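Aminodeoxyfutalosine deaminase (Deinococcus radiodurans, PDB 2IMR) catalyses the zinc-dependent deamination of aminodeoxyfutalosine to futalosine, a step of menaquinone biosynthesis, and more weakly deaminates adenosine and several related nucleosides. Local coordinates at residues N261-P264 with A265-P268; P326-N329 with H330-C334. All coordinates share one frame; numbering follows the deposited sequence.

Contact 1 (N261-P264 with A265-P268); sequences NRMP and ALYP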
ATOM      1  N   ASN A 261      -2.504  21.227  17.034  1.00 26.38           N
ATOM      2  CA  ASN A 261      -1.042  21.307  17.083  1.00 26.88           C
ATOM      3  C   ASN A 261      -0.401  21.419  15.698  1.00 25.96           C
ATOM      4  O   ASN A 261       0.797  21.198  15.534  1.00 25.43           O
ATOM      5  CB  ASN A 261      -0.489  20.083  17.818  1.00 30.31           C
ATOM      6  CG  ASN A 261      -0.913  20.043  19.276  1.00 33.30           C
ATOM      7  OD1 ASN A 261      -1.282  18.990  19.803  1.00 35.80           O
ATOM      8  ND2 ASN A 261      -0.855  21.194  19.939  1.00 33.11           N
ATOM      9  N   ARG A 262      -1.211  21.769  14.704  1.00 25.50           N
ATOM     10  CA  ARG A 262      -0.742  21.922  13.329  1.00 23.67           C
ATOM     11  C   ARG A 262       0.029  23.229  13.197  1.00 24.11           C
ATOM     12  O   ARG A 262       0.014  24.065  14.103  1.00 23.29           O
ATOM     13  CB  ARG A 262      -1.940  21.994  12.382  1.00 24.03           C
ATOM     14  CG  ARG A 262      -2.724  23.308  12.537  1.00 25.29           C
ATOM     15  CD  ARG A 262      -3.968  23.366  11.669  1.00 22.71           C
ATOM     16  NE  ARG A 262      -4.651  24.658  11.771  1.00 22.24           N
ATOM     17  CZ  ARG A 262      -5.269  25.110  12.861  1.00 22.65           C
ATOM     18  NH1 ARG A 262      -5.303  24.382  13.972  1.00 19.43           N
ATOM     19  NH2 ARG A 262      -5.862  26.299  12.840  1.00 21.67           N
ATOM     20  N   MET A 263       0.708  23.397  12.067  1.00 23.97           N
ATOM     21  CA  MET A 263       1.419  24.639  11.790  1.00 26.35           C
ATOM     22  C   MET A 263       0.337  25.455  11.092  1.00 25.56           C
ATOM     23  O   MET A 263      -0.064  25.131   9.978  1.00 23.35           O
ATOM     24  CB  MET A 263       2.605  24.389  10.859  1.00 28.96           C
ATOM     25  CG  MET A 263       3.714  23.581  11.512  1.00 35.34           C
ATOM     26  SD  MET A 263       5.174  23.429  10.471  1.00 42.86           S
ATOM     27  CE  MET A 263       6.016  24.975  10.851  1.00 40.19           C
ATOM     28  N   PRO A 264      -0.159  26.516  11.752  1.00 26.98           N
ATOM     29  CA  PRO A 264      -1.213  27.409  11.256  1.00 26.28           C
ATOM     30  C   PRO A 264      -1.145  27.925   9.819  1.00 25.87           C
ATOM     31  O   PRO A 264      -2.168  27.976   9.131  1.00 23.97           O
ATOM     32  CB  PRO A 264      -1.218  28.544  12.288  1.00 28.39           C
ATOM     33  CG  PRO A 264       0.179  28.535  12.818  1.00 29.27           C
ATOM     34  CD  PRO A 264       0.449  27.070  12.975  1.00 26.99           C
ATOM     35  N   ALA A 265       0.044  28.297   9.360  1.00 24.52           N
ATOM     36  CA  ALA A 265       0.189  28.824   8.009  1.00 25.37           C
ATOM     37  C   ALA A 265      -0.065  27.797   6.905  1.00 24.24           C
ATOM     38  O   ALA A 265      -0.320  28.166   5.763  1.00 26.61           O
ATOM     39  CB  ALA A 265       1.580  29.438   7.841  1.00 25.82           C
ATOM     40  N   LEU A 266      -0.013  26.513   7.243  1.00 23.70           N
ATOM     41  CA  LEU A 266      -0.211  25.459   6.246  1.00 22.69           C
ATOM     42  C   LEU A 266      -1.664  25.071   5.981  1.00 21.11           C
ATOM     43  O   LEU A 266      -1.937  24.295   5.064  1.00 18.24           O
ATOM     44  CB  LEU A 266       0.552  24.198   6.660  1.00 25.56           C
ATOM     45  CG  LEU A 266       2.044  24.299   6.982  1.00 28.81           C
ATOM     46  CD1 LEU A 266       2.603  22.893   7.187  1.00 29.69           C
ATOM     47  CD2 LEU A 266       2.781  24.995   5.855  1.00 29.75           C
ATOM     48  N   TYR A 267      -2.592  25.610   6.768  1.00 18.79           N
ATOM     49  CA  TYR A 267      -4.005  25.262   6.618  1.00 19.24           C
ATOM     50  C   TYR A 267      -4.964  26.434   6.804  1.00 19.28           C
ATOM     51  O   TYR A 267      -4.598  27.468   7.357  1.00 17.91           O
ATOM     52  CB  TYR A 267      -4.435  24.254   7.695  1.00 18.43           C
ATOM     53  CG  TYR A 267      -3.790  22.892   7.703  1.00 18.47           C
ATOM     54  CD1 TYR A 267      -2.562  22.674   8.332  1.00 18.49           C
ATOM     55  CD2 TYR A 267      -4.453  21.800   7.153  1.00 18.01           C
ATOM     56  CE1 TYR A 267      -2.018  21.384   8.417  1.00 18.43           C
ATOM     57  CE2 TYR A 267      -3.925  20.517   7.231  1.00 19.15           C
ATOM     58  CZ  TYR A 267      -2.711  20.314   7.862  1.00 18.86           C
ATOM     59  OH  TYR A 267      -2.208  19.037   7.924  1.00 17.61           O
ATOM     60  N   PRO A 268      -6.213  26.273   6.336  1.00 19.23           N
ATOM     61  CA  PRO A 268      -7.223  27.321   6.498  1.00 19.69           C
ATOM     62  C   PRO A 268      -7.408  27.379   8.020  1.00 19.45           C
ATOM     63  O   PRO A 268      -6.921  26.501   8.734  1.00 17.30           O
ATOM     64  CB  PRO A 268      -8.442  26.731   5.799  1.00 20.17           C
ATOM     65  CG  PRO A 268      -7.828  25.969   4.671  1.00 22.16           C
ATOM     66  CD  PRO A 268      -6.658  25.270   5.349  1.00 19.80           C
TER
HETATM   67  O   HOH W   1      -4.603  27.141  10.347  1.00 23.62           O
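Ala-265 follows Pro-264 directly in a short 3-10 turn, and the chain then folds back so that the next two residues meet Met-263 and Arg-262. Leu-266 N donates to Met-263 O (3.1 Å), an i to i+3 bond in which the donor stands above the carbonyl plane, 40° out of it. The same turn lays Leu-266 CG against Met-263 CB at 3.9 Å, and both side chains go on to touch Gln-110, so the loop between helices 245-253 and 271-275 of the amidohydrolase domain packs against helix 106-111. At Tyr-267 the backbone N reaches Pro-264 O in a weak second bond of 3.4 Å. The Tyr-267 ring meets the extended chain of Arg-262: Arg-262 CD is 3.7 Å from Tyr-267 CD1, while the guanidinium and ring planes are 78° apart, which excludes a parallel stack. With chi1 at 70°, Arg-262 CG sits between its own N and carbonyl carbon, and the straight run to NE carries the chain past the ring. Tyr-267 OH bonds to Ala-111 O and Arg-262 NH1 to Trp-259 O; Trp-259 also makes a cation-pi contact with Arg-262 and meets the Tyr-267 ring edge-to-face. Pro-268 O is linked to Pro-264 O and Arg-262 NE through one water. That water accepts from Arg-262 NE (2.9 Å) in the guanidinium plane and lies 2.9 Å from Pro-268 O and 2.8 Å from Pro-264 O, placed to donate to these carbonyls, though it may not serve both at once.

Contact 2 (P326-N329 with H330-C334); sequences PRSN and HHLEC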
ATOM      1  N   PRO A 326       1.592  -2.520   8.401  1.00 14.98           N
ATOM      2  CA  PRO A 326       1.789  -2.963   9.787  1.00 15.66           C
ATOM      3  C   PRO A 326       2.872  -2.277  10.614  1.00 14.74           C
ATOM      4  O   PRO A 326       2.575  -1.608  11.601  1.00 13.11           O
ATOM      5  CB  PRO A 326       2.035  -4.462   9.632  1.00 14.47           C
ATOM      6  CG  PRO A 326       1.216  -4.805   8.442  1.00 14.40           C
ATOM      7  CD  PRO A 326       1.547  -3.677   7.496  1.00 13.54           C
ATOM      8  N   ARG A 327       4.130  -2.446  10.230  1.00 14.34           N
ATOM      9  CA  ARG A 327       5.202  -1.839  11.003  1.00 13.58           C
ATOM     10  C   ARG A 327       5.076  -0.331  11.124  1.00 14.93           C
ATOM     11  O   ARG A 327       5.254   0.225  12.207  1.00 12.51           O
ATOM     12  CB  ARG A 327       6.555  -2.224  10.407  1.00 14.00           C
ATOM     13  CG  ARG A 327       6.854  -3.701  10.594  1.00 15.49           C
ATOM     14  CD  ARG A 327       8.204  -4.073  10.010  1.00 17.78           C
ATOM     15  NE  ARG A 327       8.246  -3.856   8.569  1.00 17.73           N
ATOM     16  CZ  ARG A 327       9.300  -4.131   7.809  1.00 17.69           C
ATOM     17  NH1 ARG A 327      10.404  -4.637   8.355  1.00 13.92           N
ATOM     18  NH2 ARG A 327       9.253  -3.901   6.505  1.00 15.97           N
ATOM     19  N   SER A 328       4.761   0.333  10.015  1.00 14.72           N
ATOM     20  CA  SER A 328       4.611   1.778  10.035  1.00 14.81           C
ATOM     21  C   SER A 328       3.577   2.216  11.072  1.00 15.13           C
ATOM     22  O   SER A 328       3.825   3.141  11.844  1.00 14.60           O
ATOM     23  CB  SER A 328       4.196   2.294   8.653  1.00 14.43           C
ATOM     24  OG  SER A 328       4.038   3.702   8.674  1.00 13.71           O
ATOM     25  N   ASN A 329       2.421   1.554  11.097  1.00 15.19           N
ATOM     26  CA  ASN A 329       1.379   1.920  12.058  1.00 14.70           C
ATOM     27  C   ASN A 329       1.869   1.764  13.487  1.00 15.02           C
ATOM     28  O   ASN A 329       1.541   2.569  14.360  1.00 14.10           O
ATOM     29  CB  ASN A 329       0.129   1.059  11.879  1.00 13.11           C
ATOM     30  CG  ASN A 329      -0.564   1.291  10.552  1.00 14.17           C
ATOM     31  OD1 ASN A 329      -0.333   2.295   9.872  1.00 18.35           O
ATOM     32  ND2 ASN A 329      -1.435   0.372  10.186  1.00 12.31           N
ATOM     33  N   HIS A 330       2.655   0.723  13.727  1.00 14.76           N
ATOM     34  CA  HIS A 330       3.178   0.481  15.058  1.00 15.83           C
ATOM     35  C   HIS A 330       4.161   1.572  15.484  1.00 17.03           C
ATOM     36  O   HIS A 330       4.032   2.144  16.568  1.00 16.95           O
ATOM     37  CB  HIS A 330       3.860  -0.890  15.119  1.00 17.48           C
ATOM     38  CG  HIS A 330       4.605  -1.126  16.394  1.00 18.73           C
ATOM     39  ND1 HIS A 330       3.979  -1.177  17.621  1.00 19.15           N
ATOM     40  CD2 HIS A 330       5.930  -1.258  16.640  1.00 19.53           C
ATOM     41  CE1 HIS A 330       4.889  -1.326  18.569  1.00 18.28           C
ATOM     42  NE2 HIS A 330       6.080  -1.377  17.999  1.00 16.97           N
ATOM     43  N   HIS A 331       5.137   1.867  14.631  1.00 17.29           N
ATOM     44  CA  HIS A 331       6.127   2.887  14.965  1.00 17.95           C
ATOM     45  C   HIS A 331       5.552   4.293  15.096  1.00 17.63           C
ATOM     46  O   HIS A 331       6.084   5.117  15.840  1.00 18.40           O
ATOM     47  CB  HIS A 331       7.266   2.875  13.947  1.00 18.26           C
ATOM     48  CG  HIS A 331       8.081   1.621  13.983  1.00 21.24           C
ATOM     49  ND1 HIS A 331       8.696   1.172  15.133  1.00 23.79           N
ATOM     50  CD2 HIS A 331       8.354   0.706  13.026  1.00 20.46           C
ATOM     51  CE1 HIS A 331       9.314   0.032  14.881  1.00 22.33           C
ATOM     52  NE2 HIS A 331       9.122  -0.274  13.610  1.00 23.64           N
ATOM     53  N   LEU A 332       4.462   4.569  14.391  1.00 16.30           N
ATOM     54  CA  LEU A 332       3.844   5.887  14.467  1.00 17.52           C
ATOM     55  C   LEU A 332       2.744   5.935  15.523  1.00 17.55           C
ATOM     56  O   LEU A 332       2.038   6.938  15.652  1.00 18.46           O
ATOM     57  CB  LEU A 332       3.299   6.297  13.090  1.00 17.12           C
ATOM     58  CG  LEU A 332       4.402   6.758  12.125  1.00 18.72           C
ATOM     59  CD1 LEU A 332       3.880   6.836  10.695  1.00 17.95           C
ATOM     60  CD2 LEU A 332       4.924   8.117  12.580  1.00 22.66           C
ATOM     61  N   GLU A 333       2.615   4.846  16.279  1.00 17.40           N
ATOM     62  CA  GLU A 333       1.621   4.732  17.347  1.00 19.30           C
ATOM     63  C   GLU A 333       0.231   5.124  16.865  1.00 19.16           C
ATOM     64  O   GLU A 333      -0.485   5.877  17.531  1.00 20.34           O
ATOM     65  CB  GLU A 333       2.038   5.605  18.538  1.00 21.50           C
ATOM     66  CG  GLU A 333       3.519   5.452  18.889  1.00 25.92           C
ATOM     67  CD  GLU A 333       3.922   6.164  20.167  1.00 28.72           C
ATOM     68  OE1 GLU A 333       3.397   7.260  20.447  1.00 30.89           O
ATOM     69  OE2 GLU A 333       4.787   5.626  20.889  1.00 32.72           O
ATOM     70  N   CYS A 334      -0.156   4.589  15.713  1.00 18.33           N
ATOM     71  CA  CYS A 334      -1.456   4.889  15.118  1.00 17.37           C
ATOM     72  C   CYS A 334      -2.569   3.958  15.540  1.00 17.70           C
ATOM     73  O   CYS A 334      -3.737   4.217  15.258  1.00 17.24           O
ATOM     74  CB  CYS A 334      -1.370   4.810  13.601  1.00 18.44           C
ATOM     75  SG  CYS A 334      -0.263   5.988  12.864  1.00 20.72           S
TER
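His-331 brings CD2 of its imidazole to 3.2 Å from Arg-327 O, meeting that carbonyl oxygen obliquely. Its CG is turned anti to the carbonyl carbon (chi1 -66°), which swings the ring back along the helix toward the preceding turn. The same oxygen accepts the backbone N-H of His-331 at 2.9 Å, while the ring's NE2 is bonded to Glu-360. Replacing the imidazole with an alanine here would probably leave Glu-360 without this hydrogen-bond partner and uncover one side of Arg-327 O. Arg-327 itself extends away to salt bridges with Glu-367 and Glu-366. One residue on, Leu-332 N donates to Ser-328 O and Leu-332 CD1 lies 3.7 Å from Ser-328 OG. That hydroxyl, anti to its own backbone N, is hydrogen-bonded to Ser-358 and to Asp-354, a zinc-binding residue, which is consistent with a second-shell place at the metal site. Helix 326-331, which follows strand 322-324 of the barrel, ends here in a Schellman motif: Glu-333, with phi 50°, is the C-prime residue. Its N bonds to His-330 O at 3.1 Å, and Cys-334 N reaches back to Asn-329 O at 3.0 Å, nearly linear at 174° and in the carbonyl plane. The reversal brings Cys-334 CB within 3.8 Å of Asn-329 O, and the side chains of Leu-332 and Cys-334 both touch Glu-243, the probable proton donor.

How the contacts relate
Contacts 1 and 2 follow each other along the chain within the same amidohydrolase domain, yet do not touch: their centres are 24 Å apart and their nearest atoms about 13 Å. Contact 2 borders the metal site, with the side chain of Ser-328 about 7 Å from the zinc, whereas in contact 1 the side chain of Tyr-267 is about 14 Å from it. Contact 1 lies farther out, on the side of His-213, predicted to bind substrate: the side chain of Tyr-267 is about 6 Å from that of His-213 and about 11 Å from that of Glu-243, which the side chain of Cys-334 in contact 2 approaches to about 4 Å.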